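Local coordinates for WYL1 (Ruminococcus sp., PDB 6OAW), which serves as a WYL-domain accessory protein that modulates the Type VI-D CRISPR-Cas system, at the interface of chains A and B. Sequence-based numbering; all coordinates share one arbitrary frame. Chains: chain A/B, WYL1.

Contacts 2 and 3 adjoin, the centres of their C-alpha atoms about 7 Å apart, and share A:Gly383 and B:Tyr380. Contact 2 pairs helix 370-389 with its own copy; contact 3 packs it against 3-10 helix 361-363, strand 364-368 and B:Tyr380 of the partner's helix 370-389. The C-alpha centre of contact 1 lies about 27 Å from that of contact 2 and 25 Å from that of contact 3; it joins helix 30-44 and strand 131-136 to the end of helix 316-324 and loop residues. Two-fold symmetry repeats each contact, as would suit a homodimer, although the structure alone does not prove the biological assembly.

Contact 1: the interface of chains A and B. Residues chain A 30, 33, 131; chain B 233, 324, 326.
B:Leu326 pushes one methyl into the angle between A:Tyr33 and A:Val131, the tight part of this apolar patch. Its CD1 branch, continuing the chain almost straight (chi2 -170°), meets A:Val131 tip to tip, 3.4 Å from the methyl CG1. The same B:Leu326 CD1 lies 3.4 Å from A:Tyr33 CD2, above the ring face and out over the CD2-CE2 rim; the two side chains cross at about a right angle. A:Tyr33 reaches there with CG anti to its backbone N (chi1 179°), and A:Val131 CG1 lies over the same side of the ring, 3.7 Å above its plane. With an alanine at A:Tyr33, B:Leu326 would probably lose one wall of its notch and A:Val131 the ring face beneath it. Packing is looser to either side. At the ring edge, and in its plane, the backbone B:Lys324 O stands 3.8 Å from A:Tyr33 CE2. On the other flank A:Pro30 CB rests 3.8 Å from the phenol oxygen OH of B:Tyr233. The patch fits the end of helix 316-324 and the loop residues B:Leu326 and B:Tyr233 against helix 30-44 and strand 131-136, and is likely to steady the pairing of the two copies.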
ATOM      1  N   PRO A  30     -10.769  -0.996  -6.889  1.00 41.71           N
ATOM      2  CA  PRO A  30     -11.228  -1.410  -5.568  1.00 41.53           C
ATOM      3  C   PRO A  30     -10.157  -1.137  -4.501  1.00 40.43           C
ATOM      4  O   PRO A  30     -10.532  -0.739  -3.425  1.00 40.84           O
ATOM      5  CB  PRO A  30     -11.514  -2.895  -5.779  1.00 43.95           C
ATOM      6  CG  PRO A  30     -11.921  -2.959  -7.226  1.00 45.54           C
ATOM      7  CD  PRO A  30     -10.923  -2.046  -7.899  1.00 43.80           C
ATOM      8  N   TYR A  33     -10.117   2.639  -3.630  1.00 35.13           N
ATOM      9  CA  TYR A  33     -11.355   2.995  -2.906  1.00 36.17           C
ATOM     10  C   TYR A  33     -11.221   2.536  -1.438  1.00 38.64           C
ATOM     11  O   TYR A  33     -11.634   3.273  -0.528  1.00 37.82           O
ATOM     12  CB  TYR A  33     -12.596   2.354  -3.510  1.00 36.90           C
ATOM     13  CG  TYR A  33     -13.878   2.665  -2.781  1.00 38.77           C
ATOM     14  CD1 TYR A  33     -14.487   3.909  -2.891  1.00 41.90           C
ATOM     15  CD2 TYR A  33     -14.470   1.742  -1.944  1.00 42.16           C
ATOM     16  CE1 TYR A  33     -15.671   4.206  -2.223  1.00 42.10           C
ATOM     17  CE2 TYR A  33     -15.632   2.028  -1.246  1.00 45.54           C
ATOM     18  CZ  TYR A  33     -16.244   3.264  -1.397  1.00 45.94           C
ATOM     19  OH  TYR A  33     -17.414   3.486  -0.712  1.00 52.52           O
ATOM     20  N   VAL A 131     -14.824   1.038  -8.893  1.00 46.23           N
ATOM     21  CA  VAL A 131     -15.842   1.646  -7.995  1.00 47.40           C
ATOM     22  C   VAL A 131     -16.098   3.054  -8.531  1.00 44.39           C
ATOM     23  O   VAL A 131     -15.145   3.833  -8.606  1.00 43.77           O
ATOM     24  CB  VAL A 131     -15.338   1.691  -6.536  1.00 48.15           C
ATOM     25  CG1 VAL A 131     -16.411   2.219  -5.598  1.00 47.86           C
ATOM     26  CG2 VAL A 131     -14.847   0.321  -6.095  1.00 49.67           C
TER
ATOM     27  N   TYR B 233      -7.290  -6.710  -4.669  1.00 40.09           N
ATOM     28  CA  TYR B 233      -6.743  -6.051  -3.455  1.00 39.76           C
ATOM     29  C   TYR B 233      -5.223  -6.214  -3.404  1.00 38.99           C
ATOM     30  O   TYR B 233      -4.626  -5.859  -2.419  1.00 38.01           O
ATOM     31  CB  TYR B 233      -7.510  -6.519  -2.217  1.00 39.99           C
ATOM     32  CG  TYR B 233      -8.917  -5.980  -2.249  1.00 41.51           C
ATOM     33  CD1 TYR B 233      -9.913  -6.660  -2.932  1.00 41.80           C
ATOM     34  CD2 TYR B 233      -9.237  -4.757  -1.674  1.00 43.99           C
ATOM     35  CE1 TYR B 233     -11.207  -6.168  -3.018  1.00 44.57           C
ATOM     36  CE2 TYR B 233     -10.522  -4.234  -1.769  1.00 46.64           C
ATOM     37  CZ  TYR B 233     -11.487  -4.920  -2.487  1.00 46.98           C
ATOM     38  OH  TYR B 233     -12.755  -4.434  -2.555  1.00 52.52           O
ATOM     39  N   LYS B 324     -21.290   0.227   1.460  1.00 55.84           N
ATOM     40  CA  LYS B 324     -19.996   0.904   1.786  1.00 56.39           C
ATOM     41  C   LYS B 324     -18.837  -0.102   1.771  1.00 52.98           C
ATOM     42  O   LYS B 324     -17.734   0.309   1.440  1.00 52.83           O
ATOM     43  CB  LYS B 324     -20.016   1.584   3.168  1.00 58.13           C
ATOM     44  CG  LYS B 324     -20.767   2.909   3.281  1.00 60.46           C
ATOM     45  N   LEU B 326     -16.968  -3.018   0.127  1.00 51.83           N
ATOM     46  CA  LEU B 326     -16.808  -3.623  -1.209  1.00 51.76           C
ATOM     47  C   LEU B 326     -15.936  -4.868  -1.109  1.00 49.65           C
ATOM     48  O   LEU B 326     -16.073  -5.746  -1.979  1.00 50.37           O
ATOM     49  CB  LEU B 326     -16.182  -2.581  -2.138  1.00 55.33           C
ATOM     50  CG  LEU B 326     -17.061  -1.363  -2.387  1.00 59.00           C
ATOM     51  CD1 LEU B 326     -16.492  -0.501  -3.506  1.00 63.55           C
ATOM     52  CD2 LEU B 326     -18.485  -1.744  -2.754  1.00 59.06           C
TER

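Contact 2: the interface of chains A and B. Residues chain A 379-380, 383-384; chain B 379-380, 383-384, 387.
A:Tyr380 and B:Tyr380 meet beside the two-fold axis, where the two copies of helix 370-389 cross steeply. Among the ring contacts, the central one is between ring carbons next to CG, A:Tyr380 CD2 and B:Tyr380 CD1, 3.6 Å apart. The ring planes are turned only about 20° from each other and the rings are shifted, one rim of each lying over the rim of the other; the side chains cross at about a right angle. A:Tyr380 CD1, on the far edge of its ring, reaches B:Tyr387 CE2 at 3.9 Å. Contacts of ring with backbone come next. A chi1 of -88° turns the A:Tyr380 ring obliquely across the partner helix, its CD2 edge over B:Gly383, with CD2 3.6 Å from B:Gly383 CA; the lack of a side chain there lets the ring come down onto the main chain. The twin, B:Tyr380 CD1 to A:Gly383 CA, has the same length. Carbonyl oxygens border the rings: A:Leu379 O is 3.6 Å from B:Tyr380 CE1, while A:Tyr380 O lies at the edge of the B:Tyr380 ring, in its plane. Of the aliphatic contacts, A:Ala384 CB and B:Ala384 CB face each other at 3.9 Å; their small methyls are likely to let the helices approach. This helix-helix crossing joins the C-terminal ends of the two copies and appears to be a core element of the dimer seen here.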
ATOM      1  N   LEU A 379     -21.949  -5.763  19.205  1.00 42.30           N
ATOM      2  CA  LEU A 379     -22.000  -6.551  17.938  1.00 39.41           C
ATOM      3  C   LEU A 379     -22.239  -8.035  18.276  1.00 37.83           C
ATOM      4  O   LEU A 379     -23.167  -8.656  17.697  1.00 34.36           O
ATOM      5  CB  LEU A 379     -20.700  -6.374  17.153  1.00 37.61           C
ATOM      6  CG  LEU A 379     -20.540  -7.265  15.918  1.00 37.26           C
ATOM      7  CD1 LEU A 379     -21.503  -6.831  14.805  1.00 38.20           C
ATOM      8  CD2 LEU A 379     -19.099  -7.213  15.422  1.00 36.24           C
ATOM      9  N   TYR A 380     -21.469  -8.576  19.213  1.00 36.59           N
ATOM     10  CA  TYR A 380     -21.484 -10.025  19.545  1.00 36.82           C
ATOM     11  C   TYR A 380     -22.761 -10.374  20.307  1.00 36.83           C
ATOM     12  O   TYR A 380     -23.353 -11.395  19.971  1.00 35.28           O
ATOM     13  CB  TYR A 380     -20.182 -10.460  20.232  1.00 35.37           C
ATOM     14  CG  TYR A 380     -19.191 -10.856  19.180  1.00 35.17           C
ATOM     15  CD1 TYR A 380     -18.371  -9.913  18.579  1.00 34.95           C
ATOM     16  CD2 TYR A 380     -19.206 -12.134  18.653  1.00 35.07           C
ATOM     17  CE1 TYR A 380     -17.516 -10.251  17.541  1.00 35.24           C
ATOM     18  CE2 TYR A 380     -18.369 -12.485  17.603  1.00 35.68           C
ATOM     19  CZ  TYR A 380     -17.537 -11.535  17.028  1.00 35.23           C
ATOM     20  OH  TYR A 380     -16.720 -11.883  15.989  1.00 36.80           O
ATOM     21  N   GLY A 383     -25.713  -9.992  17.980  1.00 37.73           N
ATOM     22  CA  GLY A 383     -25.534 -11.009  16.928  1.00 36.90           C
ATOM     23  C   GLY A 383     -25.986 -12.359  17.434  1.00 39.74           C
ATOM     24  O   GLY A 383     -26.818 -13.002  16.729  1.00 37.78           O
ATOM     25  N   ALA A 384     -25.519 -12.732  18.634  1.00 38.71           N
ATOM     26  CA  ALA A 384     -25.839 -14.013  19.296  1.00 40.20           C
ATOM     27  C   ALA A 384     -27.359 -14.117  19.457  1.00 40.79           C
ATOM     28  O   ALA A 384     -27.941 -15.179  19.117  1.00 38.65           O
ATOM     29  CB  ALA A 384     -25.120 -14.107  20.631  1.00 40.10           C
TER
ATOM     30  N   LEU B 379     -19.780 -18.769  16.361  1.00 31.18           N
ATOM     31  CA  LEU B 379     -18.873 -17.595  16.448  1.00 32.34           C
ATOM     32  C   LEU B 379     -19.490 -16.556  17.390  1.00 31.72           C
ATOM     33  O   LEU B 379     -18.793 -16.096  18.332  1.00 31.51           O
ATOM     34  CB  LEU B 379     -18.640 -17.008  15.057  1.00 31.80           C
ATOM     35  CG  LEU B 379     -17.887 -15.675  15.003  1.00 33.08           C
ATOM     36  CD1 LEU B 379     -16.438 -15.833  15.489  1.00 34.32           C
ATOM     37  CD2 LEU B 379     -17.922 -15.124  13.569  1.00 30.93           C
ATOM     38  N   TYR B 380     -20.762 -16.234  17.178  1.00 30.81           N
ATOM     39  CA  TYR B 380     -21.438 -15.134  17.906  1.00 30.76           C
ATOM     40  C   TYR B 380     -21.724 -15.568  19.337  1.00 32.18           C
ATOM     41  O   TYR B 380     -21.496 -14.731  20.221  1.00 35.12           O
ATOM     42  CB  TYR B 380     -22.681 -14.649  17.157  1.00 32.46           C
ATOM     43  CG  TYR B 380     -22.300 -13.590  16.168  1.00 32.44           C
ATOM     44  CD1 TYR B 380     -22.151 -12.277  16.573  1.00 32.94           C
ATOM     45  CD2 TYR B 380     -21.911 -13.929  14.890  1.00 31.36           C
ATOM     46  CE1 TYR B 380     -21.670 -11.306  15.715  1.00 32.92           C
ATOM     47  CE2 TYR B 380     -21.422 -12.967  14.023  1.00 32.36           C
ATOM     48  CZ  TYR B 380     -21.315 -11.645  14.432  1.00 32.39           C
ATOM     49  OH  TYR B 380     -20.859 -10.667  13.587  1.00 33.58           O
ATOM     50  N   GLY B 383     -18.414 -15.754  21.145  1.00 35.15           N
ATOM     51  CA  GLY B 383     -17.862 -14.387  21.145  1.00 34.07           C
ATOM     52  C   GLY B 383     -18.532 -13.537  22.203  1.00 36.05           C
ATOM     53  O   GLY B 383     -17.801 -12.908  23.024  1.00 37.27           O
ATOM     54  N   ALA B 384     -19.871 -13.599  22.244  1.00 35.90           N
ATOM     55  CA  ALA B 384     -20.711 -12.870  23.216  1.00 38.87           C
ATOM     56  C   ALA B 384     -20.283 -13.272  24.633  1.00 41.40           C
ATOM     57  O   ALA B 384     -20.124 -12.397  25.525  1.00 41.52           O
ATOM     58  CB  ALA B 384     -22.172 -13.175  22.987  1.00 39.30           C
ATOM     59  N   TYR B 387     -16.918 -11.636  25.526  1.00 41.51           N
ATOM     60  CA  TYR B 387     -17.042 -10.190  25.834  1.00 43.77           C
ATOM     61  C   TYR B 387     -17.769  -9.997  27.171  1.00 47.62           C
ATOM     62  O   TYR B 387     -17.279  -9.167  27.995  1.00 49.83           O
ATOM     63  CB  TYR B 387     -17.666  -9.427  24.675  1.00 41.14           C
ATOM     64  CG  TYR B 387     -16.674  -9.148  23.580  1.00 40.51           C
ATOM     65  CD1 TYR B 387     -15.815  -8.065  23.673  1.00 41.86           C
ATOM     66  CD2 TYR B 387     -16.589  -9.961  22.459  1.00 37.88           C
ATOM     67  CE1 TYR B 387     -14.883  -7.813  22.689  1.00 41.78           C
ATOM     68  CE2 TYR B 387     -15.673  -9.707  21.456  1.00 37.05           C
ATOM     69  CZ  TYR B 387     -14.799  -8.649  21.594  1.00 39.08           C
ATOM     70  OH  TYR B 387     -13.883  -8.379  20.635  1.00 41.11           O
TER

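Contact 3: the interface of chains A and B. Residues chain A 382-383, 386-387; chain B 361-362, 365, 380.
A:Tyr387 turns its ring toward B:Val365 with CG anti to its carbonyl carbon (chi1 -78°), and B:Val365 answers with CG1 anti to its backbone N (chi1 -177°). The two side chains slide past each other in opposite directions, which sets the valine methyl CG1 over the ring face of A:Tyr387, a CH-pi contact 3.9 Å from the centroid. Farther out, the phenol oxygen A:Tyr387 OH passes 3.6 Å from B:Val365 CA. B:Tyr380 crosses obliquely at the rim on the other side, its CD2 3.9 Å from A:Tyr387 CE2, so the ring is bordered on both sides by chain B. Alongside, the second valine branch, B:Val365 CG2, touches A:Ala386 CB at 3.9 Å; that methyl also meets B:Lys362 CB at 3.8 Å. The lysine chain then extends beside A:Glu382, both pointing the same way, with B:Lys362 CE 3.5 Å from the carboxylate oxygen A:Glu382 OE1. Its amine is not modelled, though a charge attraction is plausible. A:Gly383 CA and B:Gly361 CA approach to 3.9 Å; the absence of side chains at both is likely to let the backbones come this near. Within chain B a weak hydrogen bond runs from B:Gly361 N to B:Tyr380 OH, linking 3-10 helix 361-363 to the tyrosine. The site docks the end of helix 370-389 onto the partner's 3-10 helix 361-363 and strand 364-368, likely reinforcing the C-terminal pairing.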
ATOM      1  N   GLU A 382     -25.675  -8.795  20.428  1.00 40.27           N
ATOM      2  CA  GLU A 382     -26.910  -8.610  19.623  1.00 41.54           C
ATOM      3  C   GLU A 382     -26.896  -9.633  18.480  1.00 39.68           C
ATOM      4  O   GLU A 382     -27.990 -10.072  18.091  1.00 39.50           O
ATOM      5  CB  GLU A 382     -27.049  -7.167  19.133  1.00 42.85           C
ATOM      6  CG  GLU A 382     -27.370  -6.195  20.247  1.00 45.87           C
ATOM      7  CD  GLU A 382     -27.633  -4.758  19.793  1.00 48.63           C
ATOM      8  OE1 GLU A 382     -27.357  -4.431  18.613  1.00 48.24           O
ATOM      9  OE2 GLU A 382     -28.118  -3.956  20.624  1.00 51.80           O
ATOM     10  N   GLY A 383     -25.713  -9.992  17.980  1.00 37.73           N
ATOM     11  CA  GLY A 383     -25.534 -11.009  16.928  1.00 36.90           C
ATOM     12  C   GLY A 383     -25.986 -12.359  17.434  1.00 39.74           C
ATOM     13  O   GLY A 383     -26.818 -13.002  16.729  1.00 37.78           O
ATOM     14  N   ALA A 386     -29.624 -12.619  17.705  1.00 41.52           N
ATOM     15  CA  ALA A 386     -30.243 -12.754  16.366  1.00 41.21           C
ATOM     16  C   ALA A 386     -30.154 -14.216  15.914  1.00 40.48           C
ATOM     17  O   ALA A 386     -31.199 -14.789  15.526  1.00 42.34           O
ATOM     18  CB  ALA A 386     -29.603 -11.816  15.381  1.00 41.35           C
ATOM     19  N   TYR A 387     -28.981 -14.829  16.003  1.00 37.64           N
ATOM     20  CA  TYR A 387     -28.782 -16.240  15.566  1.00 38.20           C
ATOM     21  C   TYR A 387     -29.583 -17.201  16.463  1.00 39.13           C
ATOM     22  O   TYR A 387     -30.243 -18.080  15.919  1.00 40.96           O
ATOM     23  CB  TYR A 387     -27.295 -16.588  15.486  1.00 35.76           C
ATOM     24  CG  TYR A 387     -26.643 -16.042  14.247  1.00 33.16           C
ATOM     25  CD1 TYR A 387     -26.759 -16.713  13.042  1.00 33.11           C
ATOM     26  CD2 TYR A 387     -25.939 -14.847  14.276  1.00 32.29           C
ATOM     27  CE1 TYR A 387     -26.231 -16.193  11.876  1.00 32.27           C
ATOM     28  CE2 TYR A 387     -25.368 -14.329  13.115  1.00 31.91           C
ATOM     29  CZ  TYR A 387     -25.494 -15.027  11.926  1.00 31.33           C
ATOM     30  OH  TYR A 387     -24.945 -14.544  10.795  1.00 31.76           O
TER
ATOM     31  N   GLY B 361     -23.180  -9.317  12.409  1.00 33.65           N
ATOM     32  CA  GLY B 361     -24.076  -9.696  13.508  1.00 35.02           C
ATOM     33  C   GLY B 361     -25.529  -9.647  13.079  1.00 35.18           C
ATOM     34  O   GLY B 361     -25.841 -10.240  12.059  1.00 33.99           O
ATOM     35  N   LYS B 362     -26.365  -8.932  13.832  1.00 36.56           N
ATOM     36  CA  LYS B 362     -27.821  -8.881  13.610  1.00 39.20           C
ATOM     37  C   LYS B 362     -28.176  -8.171  12.297  1.00 40.61           C
ATOM     38  O   LYS B 362     -29.335  -8.302  11.893  1.00 44.87           O
ATOM     39  CB  LYS B 362     -28.494  -8.191  14.789  1.00 42.63           C
ATOM     40  CG  LYS B 362     -28.340  -6.676  14.826  1.00 45.49           C
ATOM     41  CD  LYS B 362     -29.321  -6.030  15.786  1.00 49.06           C
ATOM     42  CE  LYS B 362     -29.279  -4.512  15.702  1.00 51.96           C
ATOM     43  N   VAL B 365     -27.694 -11.534   8.941  1.00 33.95           N
ATOM     44  CA  VAL B 365     -27.839 -12.859   9.604  1.00 32.98           C
ATOM     45  C   VAL B 365     -27.894 -13.907   8.507  1.00 33.56           C
ATOM     46  O   VAL B 365     -28.868 -13.910   7.764  1.00 35.42           O
ATOM     47  CB  VAL B 365     -29.097 -12.908  10.474  1.00 34.78           C
ATOM     48  CG1 VAL B 365     -29.193 -14.231  11.205  1.00 34.98           C
ATOM     49  CG2 VAL B 365     -29.171 -11.751  11.460  1.00 35.72           C
ATOM     50  N   TYR B 380     -20.762 -16.234  17.178  1.00 30.81           N
ATOM     51  CA  TYR B 380     -21.438 -15.134  17.906  1.00 30.76           C
ATOM     52  C   TYR B 380     -21.724 -15.568  19.337  1.00 32.18           C
ATOM     53  O   TYR B 380     -21.496 -14.731  20.221  1.00 35.12           O
ATOM     54  CB  TYR B 380     -22.681 -14.649  17.157  1.00 32.46           C
ATOM     55  CG  TYR B 380     -22.300 -13.590  16.168  1.00 32.44           C
ATOM     56  CD1 TYR B 380     -22.151 -12.277  16.573  1.00 32.94           C
ATOM     57  CD2 TYR B 380     -21.911 -13.929  14.890  1.00 31.36           C
ATOM     58  CE1 TYR B 380     -21.670 -11.306  15.715  1.00 32.92           C
ATOM     59  CE2 TYR B 380     -21.422 -12.967  14.023  1.00 32.36           C
ATOM     60  CZ  TYR B 380     -21.315 -11.645  14.432  1.00 32.39           C
ATOM     61  OH  TYR B 380     -20.859 -10.667  13.587  1.00 33.58           O
TER